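Local coordinates for ESXA (PDB 3ZBH), which is a WXG100 (ESAT-6 family) protein linked to type VII secretion, and is probably exported by that system as a helical-hairpin dimer, at the interface of chains A and B. Coordinates in Å, arbitrary orientation; residue numbers count along the deposited sequence, not the author numbering. Chains: chain A/B, ESXA.

The three contacts lie along one two-fold symmetric interface between the helical hairpins of chains A and B. Between the centres of their C-alpha atoms, contact 1 is about 13 Å from contact 3 and about 21 Å from contact 2, whereas contacts 2 and 3 are about 8 Å apart and share B:Met38 and B:Phe54. All draw on helices 11-45 and 49-97 of chain A and their counterparts in chain B. The two-fold repeats contacts 2 (a tyrosine ring clamped between methyl groups) and 3 (a salt bridge), while the phenylalanine stack of contact 1 lies on the axis and is its own twin, consistent with a four-helix dimer.

Contact 1: the interface of chains A and B. Residues chain A 31, 35, 58, 61-62, 65; chain B 28, 64-65, 68, 71.
A:Phe65 and B:Phe65 meet from helices 49-97 of chain A and 48-95 of chain B, both with ordinary helical backbone torsions. Their side chains reach toward each other tip to tip and overlap as a parallel stack: the planes differ by 7° and the centroids are 3.7 Å apart. In both residues CG stands anti to the carbonyl carbon (chi1 -79°), which sends the rings toward each other across the helix interface. A:Phe65 is sandwiched, since B:Phe65 CZ lies over the centre of one face and the B:Met68 methyl CE over the opposite face, displaced toward the rim. The edge of the same ring meets A:Leu31 CD2, which also touches B:Val28 CG2 at 3.7 Å. CB and CG of B:Met68, with CG anti to the backbone N (chi1 -177°), lie against A:Phe65 CZ; the bends at chi2 and chi3 then bring SD and CE round to A:Tyr58 and the A:Phe65 face. The thioether SD is in plane at the edge of the tyrosine ring, 3.7 Å from A:Tyr58 CD1. A:Leu61 flanks the methionine, with its CB 3.8 Å from B:Met68 CE. The like-with-like stack puts this apolar patch on the two-fold axis, probably the centre of a dimer. At its margin, B:Leu71 CD2 packs 3.8 Å from A:Tyr58 CA.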
loop_
_atom_site.group_PDB
_atom_site.type_symbol
_atom_site.label_atom_id
_atom_site.label_comp_id
_atom_site.label_asym_id
_atom_site.label_seq_id
_atom_site.Cartn_x
_atom_site.Cartn_y
_atom_site.Cartn_z
ATOM N N LEU A 31 -2.000 4.696 2.845
ATOM C CA LEU A 31 -0.732 4.039 3.213
ATOM C C LEU A 31 0.486 4.941 2.981
ATOM O O LEU A 31 1.317 5.086 3.879
ATOM C CB LEU A 31 -0.556 2.735 2.434
ATOM C CG LEU A 31 0.734 1.938 2.664
ATOM C CD1 LEU A 31 0.918 1.601 4.144
ATOM C CD2 LEU A 31 0.673 0.672 1.824
ATOM N N LEU A 35 3.209 6.202 5.749
ATOM C CA LEU A 35 4.641 5.893 5.574
ATOM C C LEU A 35 5.492 7.186 5.497
ATOM O O LEU A 35 6.614 7.242 5.983
ATOM C CB LEU A 35 4.834 5.077 4.300
ATOM C CG LEU A 35 4.365 3.611 4.393
ATOM C CD1 LEU A 35 4.762 2.891 3.112
ATOM C CD2 LEU A 35 4.928 2.932 5.647
ATOM N N TYR A 58 13.107 3.796 0.694
ATOM C CA TYR A 58 11.737 4.273 0.749
ATOM C C TYR A 58 11.459 5.307 -0.349
ATOM O O TYR A 58 10.418 5.248 -1.031
ATOM C CB TYR A 58 11.388 4.878 2.107
ATOM C CG TYR A 58 9.994 5.421 2.104
ATOM C CD1 TYR A 58 8.888 4.558 1.958
ATOM C CD2 TYR A 58 9.749 6.801 2.180
ATOM C CE1 TYR A 58 7.583 5.063 1.929
ATOM C CE2 TYR A 58 8.459 7.297 2.127
ATOM C CZ TYR A 58 7.381 6.423 2.013
ATOM O OH TYR A 58 6.094 6.919 1.961
ATOM N N LEU A 61 11.141 3.634 -3.749
ATOM C CA LEU A 61 9.952 2.793 -3.942
ATOM C C LEU A 61 8.633 3.591 -3.999
ATOM O O LEU A 61 7.659 3.193 -4.682
ATOM C CB LEU A 61 9.923 1.730 -2.826
ATOM C CG LEU A 61 11.103 0.738 -2.857
ATOM C CD1 LEU A 61 11.128 -0.063 -1.548
ATOM C CD2 LEU A 61 11.072 -0.198 -4.065
ATOM N N ARG A 62 8.614 4.724 -3.291
ATOM C CA ARG A 62 7.462 5.616 -3.212
ATOM C C ARG A 62 6.774 5.918 -4.568
ATOM O O ARG A 62 5.552 5.796 -4.643
ATOM C CB ARG A 62 7.825 6.929 -2.490
ATOM C CG ARG A 62 6.690 7.519 -1.660
ATOM C CD ARG A 62 6.996 8.928 -1.157
ATOM N NE ARG A 62 6.490 9.885 -2.129
ATOM C CZ ARG A 62 5.366 10.581 -2.001
ATOM N NH1 ARG A 62 4.626 10.492 -0.914
ATOM N NH2 ARG A 62 4.997 11.384 -2.971
ATOM N N PHE A 65 4.268 3.312 -5.626
ATOM C CA PHE A 65 3.025 3.403 -4.869
ATOM C C PHE A 65 2.072 4.474 -5.394
ATOM O O PHE A 65 0.859 4.245 -5.468
ATOM C CB PHE A 65 3.306 3.617 -3.374
ATOM C CG PHE A 65 3.700 2.346 -2.656
ATOM C CD1 PHE A 65 4.816 1.630 -3.070
ATOM C CD2 PHE A 65 2.956 1.875 -1.591
ATOM C CE1 PHE A 65 5.173 0.435 -2.452
ATOM C CE2 PHE A 65 3.321 0.690 -0.950
ATOM C CZ PHE A 65 4.424 -0.033 -1.398
ATOM N N VAL B 28 0.796 -4.029 3.413
ATOM C CA VAL B 28 1.302 -4.143 2.036
ATOM C C VAL B 28 1.056 -5.537 1.436
ATOM O O VAL B 28 0.524 -5.635 0.322
ATOM C CB VAL B 28 2.817 -3.741 1.890
ATOM C CG1 VAL B 28 3.388 -4.100 0.505
ATOM C CG2 VAL B 28 2.969 -2.259 2.136
ATOM N N SER B 64 7.787 -3.915 -6.559
ATOM C CA SER B 64 8.227 -2.812 -5.721
ATOM C C SER B 64 7.433 -2.805 -4.418
ATOM O O SER B 64 7.916 -2.334 -3.399
ATOM C CB SER B 64 8.054 -1.493 -6.463
ATOM O OG SER B 64 9.006 -1.418 -7.513
ATOM N N PHE B 65 6.197 -3.310 -4.459
ATOM C CA PHE B 65 5.441 -3.510 -3.233
ATOM C C PHE B 65 6.072 -4.598 -2.367
ATOM O O PHE B 65 6.101 -4.460 -1.152
ATOM C CB PHE B 65 3.939 -3.800 -3.523
ATOM C CG PHE B 65 3.139 -2.556 -3.848
ATOM C CD1 PHE B 65 3.428 -1.789 -4.967
ATOM C CD2 PHE B 65 2.112 -2.133 -3.005
ATOM C CE1 PHE B 65 2.714 -0.626 -5.247
ATOM C CE2 PHE B 65 1.393 -0.980 -3.286
ATOM C CZ PHE B 65 1.696 -0.216 -4.402
ATOM N N MET B 68 8.929 -3.048 -0.687
ATOM C CA MET B 68 8.510 -2.189 0.417
ATOM C C MET B 68 8.230 -3.045 1.651
ATOM O O MET B 68 8.584 -2.687 2.759
ATOM C CB MET B 68 7.278 -1.377 0.035
ATOM C CG MET B 68 6.834 -0.418 1.125
ATOM S SD MET B 68 7.951 1.003 1.286
ATOM C CE MET B 68 7.310 2.034 -0.035
ATOM N N LEU B 71 11.486 -3.994 3.194
ATOM C CA LEU B 71 12.082 -2.796 3.850
ATOM C C LEU B 71 11.439 -2.470 5.183
ATOM O O LEU B 71 12.136 -2.268 6.172
ATOM C CB LEU B 71 11.917 -1.580 2.929
ATOM C CG LEU B 71 12.257 -0.204 3.522
ATOM C CD1 LEU B 71 13.735 -0.198 3.817
ATOM C CD2 LEU B 71 11.894 0.852 2.476
#

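Contact 2: the interface of chains A and B. Residues chain A 17, 20-21, 75; chain B 38-39, 42, 45, 54.
Aromatic and CH-pi contacts centre on A:Tyr21, whose ring is held between B:Met38 and A:Val75. The B:Met38 methyl CE sits over the middle of one face, 3.5 Å from the ring centroid of A:Tyr21, and A:Val75 CG1 of the same chain sits over the middle of the other. A bend at chi3 (66°) turns the methionine methyl onto the ring, while the two side chains run past each other in opposite directions. B:Phe54 approaches the rim tip to tip, and the rings meet edge-to-face, the tyrosine edge directed at the phenylalanine: centroids are 5.5 Å and planes 89° apart, and B:Phe54 CZ lies in the tyrosine plane, 3.7 Å from A:Tyr21 CE1. The polar contribution is modest: the phenol OH of A:Tyr21 makes a weak hydrogen bond of 2.9 Å to the backbone carbonyl O of B:Met38. Other apolar contacts complete the patch. A:Val75 CG2 presses on B:Phe54 CD1 at 3.4 Å, crossing it at about a right angle, and its CG1 meets B:Leu42 CD2 at 3.9 Å. Beyond them, A:Val17 and B:Ile45 touch tip to tip, with A:Val17 CG1 3.7 Å from B:Ile45 CD1. By holding A:Tyr21 from both faces and at its rim, this patch probably helps fix the register of the two hairpins in the dimer.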
loop_
_atom_site.group_PDB
_atom_site.type_symbol
_atom_site.label_atom_id
_atom_site.label_comp_id
_atom_site.label_asym_id
_atom_site.label_seq_id
_atom_site.Cartn_x
_atom_site.Cartn_y
_atom_site.Cartn_z
ATOM N N VAL A 17 -17.337 -4.441 -8.258
ATOM C CA VAL A 17 -15.909 -4.515 -8.570
ATOM C C VAL A 17 -15.282 -3.115 -8.680
ATOM O O VAL A 17 -14.138 -2.914 -8.258
ATOM C CB VAL A 17 -15.631 -5.385 -9.820
ATOM C CG1 VAL A 17 -14.135 -5.526 -10.075
ATOM C CG2 VAL A 17 -16.237 -6.783 -9.643
ATOM N N GLN A 20 -14.421 -1.875 -5.181
ATOM C CA GLN A 20 -13.250 -2.591 -4.662
ATOM C C GLN A 20 -11.997 -1.872 -5.117
ATOM O O GLN A 20 -11.107 -1.606 -4.304
ATOM C CB GLN A 20 -13.191 -4.018 -5.181
ATOM C CG GLN A 20 -14.184 -4.980 -4.560
ATOM C CD GLN A 20 -14.231 -6.281 -5.322
ATOM O OE1 GLN A 20 -13.198 -6.877 -5.625
ATOM N NE2 GLN A 20 -15.431 -6.725 -5.655
ATOM N N TYR A 21 -11.930 -1.567 -6.419
ATOM C CA TYR A 21 -10.799 -0.811 -6.983
ATOM C C TYR A 21 -10.654 0.594 -6.398
ATOM O O TYR A 21 -9.528 1.032 -6.116
ATOM C CB TYR A 21 -10.829 -0.786 -8.519
ATOM C CG TYR A 21 -10.205 -2.014 -9.141
ATOM C CD1 TYR A 21 -8.828 -2.075 -9.382
ATOM C CD2 TYR A 21 -10.982 -3.142 -9.459
ATOM C CE1 TYR A 21 -8.233 -3.200 -9.929
ATOM C CE2 TYR A 21 -10.392 -4.275 -10.002
ATOM C CZ TYR A 21 -9.034 -4.313 -10.223
ATOM O OH TYR A 21 -8.441 -5.421 -10.772
ATOM N N VAL A 75 -9.010 2.165 -13.172
ATOM C CA VAL A 75 -9.794 0.938 -13.345
ATOM C C VAL A 75 -11.180 1.127 -12.730
ATOM O O VAL A 75 -12.178 0.794 -13.359
ATOM C CB VAL A 75 -9.082 -0.315 -12.804
ATOM C CG1 VAL A 75 -9.998 -1.540 -12.896
ATOM C CG2 VAL A 75 -7.809 -0.554 -13.610
ATOM N N MET B 38 -8.327 -9.487 -7.259
ATOM C CA MET B 38 -9.005 -8.472 -8.100
ATOM C C MET B 38 -8.581 -8.463 -9.563
ATOM O O MET B 38 -9.415 -8.169 -10.447
ATOM C CB MET B 38 -8.870 -7.074 -7.497
ATOM C CG MET B 38 -9.763 -6.885 -6.281
ATOM S SD MET B 38 -9.175 -5.564 -5.228
ATOM C CE MET B 38 -9.389 -4.131 -6.282
ATOM N N SER B 39 -7.321 -8.805 -9.833
ATOM C CA SER B 39 -6.842 -8.925 -11.195
ATOM C C SER B 39 -7.517 -10.080 -11.932
ATOM O O SER B 39 -7.852 -9.951 -13.100
ATOM C CB SER B 39 -5.330 -9.135 -11.243
ATOM O OG SER B 39 -4.679 -7.900 -11.069
ATOM N N LEU B 42 -11.035 -9.137 -12.638
ATOM C CA LEU B 42 -11.050 -8.202 -13.772
ATOM C C LEU B 42 -10.910 -8.917 -15.111
ATOM O O LEU B 42 -11.610 -8.586 -16.069
ATOM C CB LEU B 42 -9.958 -7.144 -13.634
ATOM C CG LEU B 42 -10.126 -5.921 -14.534
ATOM C CD1 LEU B 42 -11.385 -5.171 -14.140
ATOM C CD2 LEU B 42 -8.908 -5.019 -14.396
ATOM N N ILE B 45 -14.324 -10.204 -16.173
ATOM C CA ILE B 45 -15.430 -9.267 -16.401
ATOM C C ILE B 45 -15.220 -8.294 -17.569
ATOM O O ILE B 45 -16.182 -7.686 -18.041
ATOM C CB ILE B 45 -15.884 -8.535 -15.107
ATOM C CG1 ILE B 45 -14.791 -7.621 -14.570
ATOM C CG2 ILE B 45 -16.331 -9.540 -14.044
ATOM C CD1 ILE B 45 -15.217 -6.819 -13.363
ATOM N N PHE B 54 -4.367 -3.439 -17.906
ATOM C CA PHE B 54 -4.197 -3.393 -16.463
ATOM C C PHE B 54 -3.100 -4.325 -15.972
ATOM O O PHE B 54 -2.274 -3.901 -15.178
ATOM C CB PHE B 54 -5.505 -3.643 -15.702
ATOM C CG PHE B 54 -5.314 -3.763 -14.212
ATOM C CD1 PHE B 54 -5.175 -2.631 -13.423
ATOM C CD2 PHE B 54 -5.244 -5.012 -13.601
ATOM C CE1 PHE B 54 -4.982 -2.733 -12.053
ATOM C CE2 PHE B 54 -5.050 -5.120 -12.233
ATOM C CZ PHE B 54 -4.922 -3.981 -11.455
#

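Contact 3: the interface of chains A and B. Residues chain A 24, 27-28, 68, 72; chain B 31, 34-35, 38, 54.
A:Glu24 and B:Arg34 form a salt bridge between the two 11-45 helices, their side chains crossing at about a right angle. The guanidinium grips side-on with two nitrogens: NE of B:Arg34 donates to OE2 of A:Glu24 at 2.7 Å, and NH2 of B:Arg34 to OE1 of A:Glu24 at 3.1 Å. The second bond is nearly straight (170° at H) and meets OE1 on its syn side but tilted out of the carboxylate plane, and NE comes still more from above it. The two planes are 31° apart. In the next shell, the amide ND2 of A:Asn27 donates to OE1 of A:Glu24 at 2.9 Å from the face opposite B:Arg34 NH2; the two donors should limit carboxylate rotation. An alanine at A:Glu24 would probably leave the B:Arg34 guanidinium without its charged mate and the A:Asn27 amide without this acceptor. Apolar groups probably help to position the pair: B:Leu31 CA lies over one face of the B:Arg34 guanidinium. CG of A:Glu24 rests 3.7 Å from B:Met38 SD, its CB touches B:Leu35, and the bend at chi2 (-51°) turns the carboxylate toward B:Arg34. B:Leu35 meets A:Leu72 tip to tip, their CD2 atoms 3.8 Å apart. Farther along, CG2 of A:Val28 packs 3.7 Å from CD2 of B:Leu31.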
loop_
_atom_site.group_PDB
_atom_site.type_symbol
_atom_site.label_atom_id
_atom_site.label_comp_id
_atom_site.label_asym_id
_atom_site.label_seq_id
_atom_site.Cartn_x
_atom_site.Cartn_y
_atom_site.Cartn_z
ATOM N N GLU A 24 -9.333 0.218 -2.733
ATOM C CA GLU A 24 -7.889 -0.112 -2.734
ATOM C C GLU A 24 -7.021 1.067 -3.192
ATOM O O GLU A 24 -5.940 1.328 -2.619
ATOM C CB GLU A 24 -7.608 -1.387 -3.545
ATOM C CG GLU A 24 -8.302 -2.666 -3.020
ATOM C CD GLU A 24 -8.090 -2.932 -1.530
ATOM O OE1 GLU A 24 -7.220 -2.277 -0.899
ATOM O OE2 GLU A 24 -8.797 -3.807 -0.973
ATOM N N ASN A 27 -6.895 3.179 -0.126
ATOM C CA ASN A 27 -5.983 2.435 0.772
ATOM C C ASN A 27 -4.481 2.662 0.468
ATOM O O ASN A 27 -3.655 2.764 1.396
ATOM C CB ASN A 27 -6.302 0.935 0.784
ATOM C CG ASN A 27 -7.608 0.610 1.491
ATOM O OD1 ASN A 27 -8.099 1.381 2.313
ATOM N ND2 ASN A 27 -8.176 -0.535 1.163
ATOM N N VAL A 28 -4.138 2.767 -0.815
ATOM C CA VAL A 28 -2.751 2.993 -1.230
ATOM C C VAL A 28 -2.324 4.435 -0.927
ATOM O O VAL A 28 -1.225 4.673 -0.427
ATOM C CB VAL A 28 -2.486 2.649 -2.721
ATOM C CG1 VAL A 28 -1.084 3.063 -3.133
ATOM C CG2 VAL A 28 -2.660 1.137 -2.987
ATOM N N MET A 68 0.589 3.088 -8.563
ATOM C CA MET A 68 -0.450 2.088 -8.238
ATOM C C MET A 68 -1.766 2.744 -7.868
ATOM O O MET A 68 -2.801 2.357 -8.374
ATOM C CB MET A 68 0.009 1.128 -7.121
ATOM C CG MET A 68 -1.016 0.040 -6.806
ATOM S SD MET A 68 -0.996 -1.213 -8.113
ATOM C CE MET A 68 0.466 -2.175 -7.681
ATOM N N LEU A 72 -5.200 2.047 -10.001
ATOM C CA LEU A 72 -6.408 1.509 -9.380
ATOM C C LEU A 72 -7.618 2.414 -9.527
ATOM O O LEU A 72 -8.746 1.949 -9.740
ATOM C CB LEU A 72 -6.189 1.165 -7.898
ATOM C CG LEU A 72 -5.108 0.104 -7.635
ATOM C CD1 LEU A 72 -4.897 -0.013 -6.115
ATOM C CD2 LEU A 72 -5.401 -1.250 -8.316
ATOM N N LEU B 31 -2.657 -6.207 0.964
ATOM C CA LEU B 31 -3.124 -5.464 -0.202
ATOM C C LEU B 31 -2.727 -6.145 -1.509
ATOM O O LEU B 31 -3.542 -6.307 -2.408
ATOM C CB LEU B 31 -2.573 -4.028 -0.150
ATOM C CG LEU B 31 -2.701 -3.125 -1.369
ATOM C CD1 LEU B 31 -4.148 -2.685 -1.607
ATOM C CD2 LEU B 31 -1.807 -1.913 -1.104
ATOM N N ARG B 34 -4.986 -9.074 -2.086
ATOM C CA ARG B 34 -6.307 -8.632 -2.557
ATOM C C ARG B 34 -6.310 -8.145 -4.013
ATOM O O ARG B 34 -7.206 -8.511 -4.804
ATOM C CB ARG B 34 -6.917 -7.560 -1.645
ATOM C CG ARG B 34 -7.192 -7.999 -0.215
ATOM C CD ARG B 34 -8.025 -6.944 0.510
ATOM N NE ARG B 34 -7.405 -5.608 0.556
ATOM C CZ ARG B 34 -6.531 -5.194 1.476
ATOM N NH1 ARG B 34 -6.135 -6.006 2.447
ATOM N NH2 ARG B 34 -6.061 -3.949 1.432
ATOM N N LEU B 35 -5.318 -7.328 -4.365
ATOM C CA LEU B 35 -5.145 -6.912 -5.761
ATOM C C LEU B 35 -4.830 -8.088 -6.700
ATOM O O LEU B 35 -5.229 -8.071 -7.848
ATOM C CB LEU B 35 -4.041 -5.857 -5.882
ATOM C CG LEU B 35 -4.292 -4.551 -5.116
ATOM C CD1 LEU B 35 -3.097 -3.623 -5.350
ATOM C CD2 LEU B 35 -5.582 -3.895 -5.602
ATOM N N MET B 38 -8.327 -9.487 -7.259
ATOM C CA MET B 38 -9.005 -8.472 -8.100
ATOM C C MET B 38 -8.581 -8.463 -9.563
ATOM O O MET B 38 -9.415 -8.169 -10.447
ATOM C CB MET B 38 -8.870 -7.074 -7.497
ATOM C CG MET B 38 -9.763 -6.885 -6.281
ATOM S SD MET B 38 -9.175 -5.564 -5.228
ATOM C CE MET B 38 -9.389 -4.131 -6.282
ATOM N N PHE B 54 -4.367 -3.439 -17.906
ATOM C CA PHE B 54 -4.197 -3.393 -16.463
ATOM C C PHE B 54 -3.100 -4.325 -15.972
ATOM O O PHE B 54 -2.274 -3.901 -15.178
ATOM C CB PHE B 54 -5.505 -3.643 -15.702
ATOM C CG PHE B 54 -5.314 -3.763 -14.212
ATOM C CD1 PHE B 54 -5.175 -2.631 -13.423
ATOM C CD2 PHE B 54 -5.244 -5.012 -13.601
ATOM C CE1 PHE B 54 -4.982 -2.733 -12.053
ATOM C CE2 PHE B 54 -5.050 -5.120 -12.233
ATOM C CZ PHE B 54 -4.922 -3.981 -11.455
#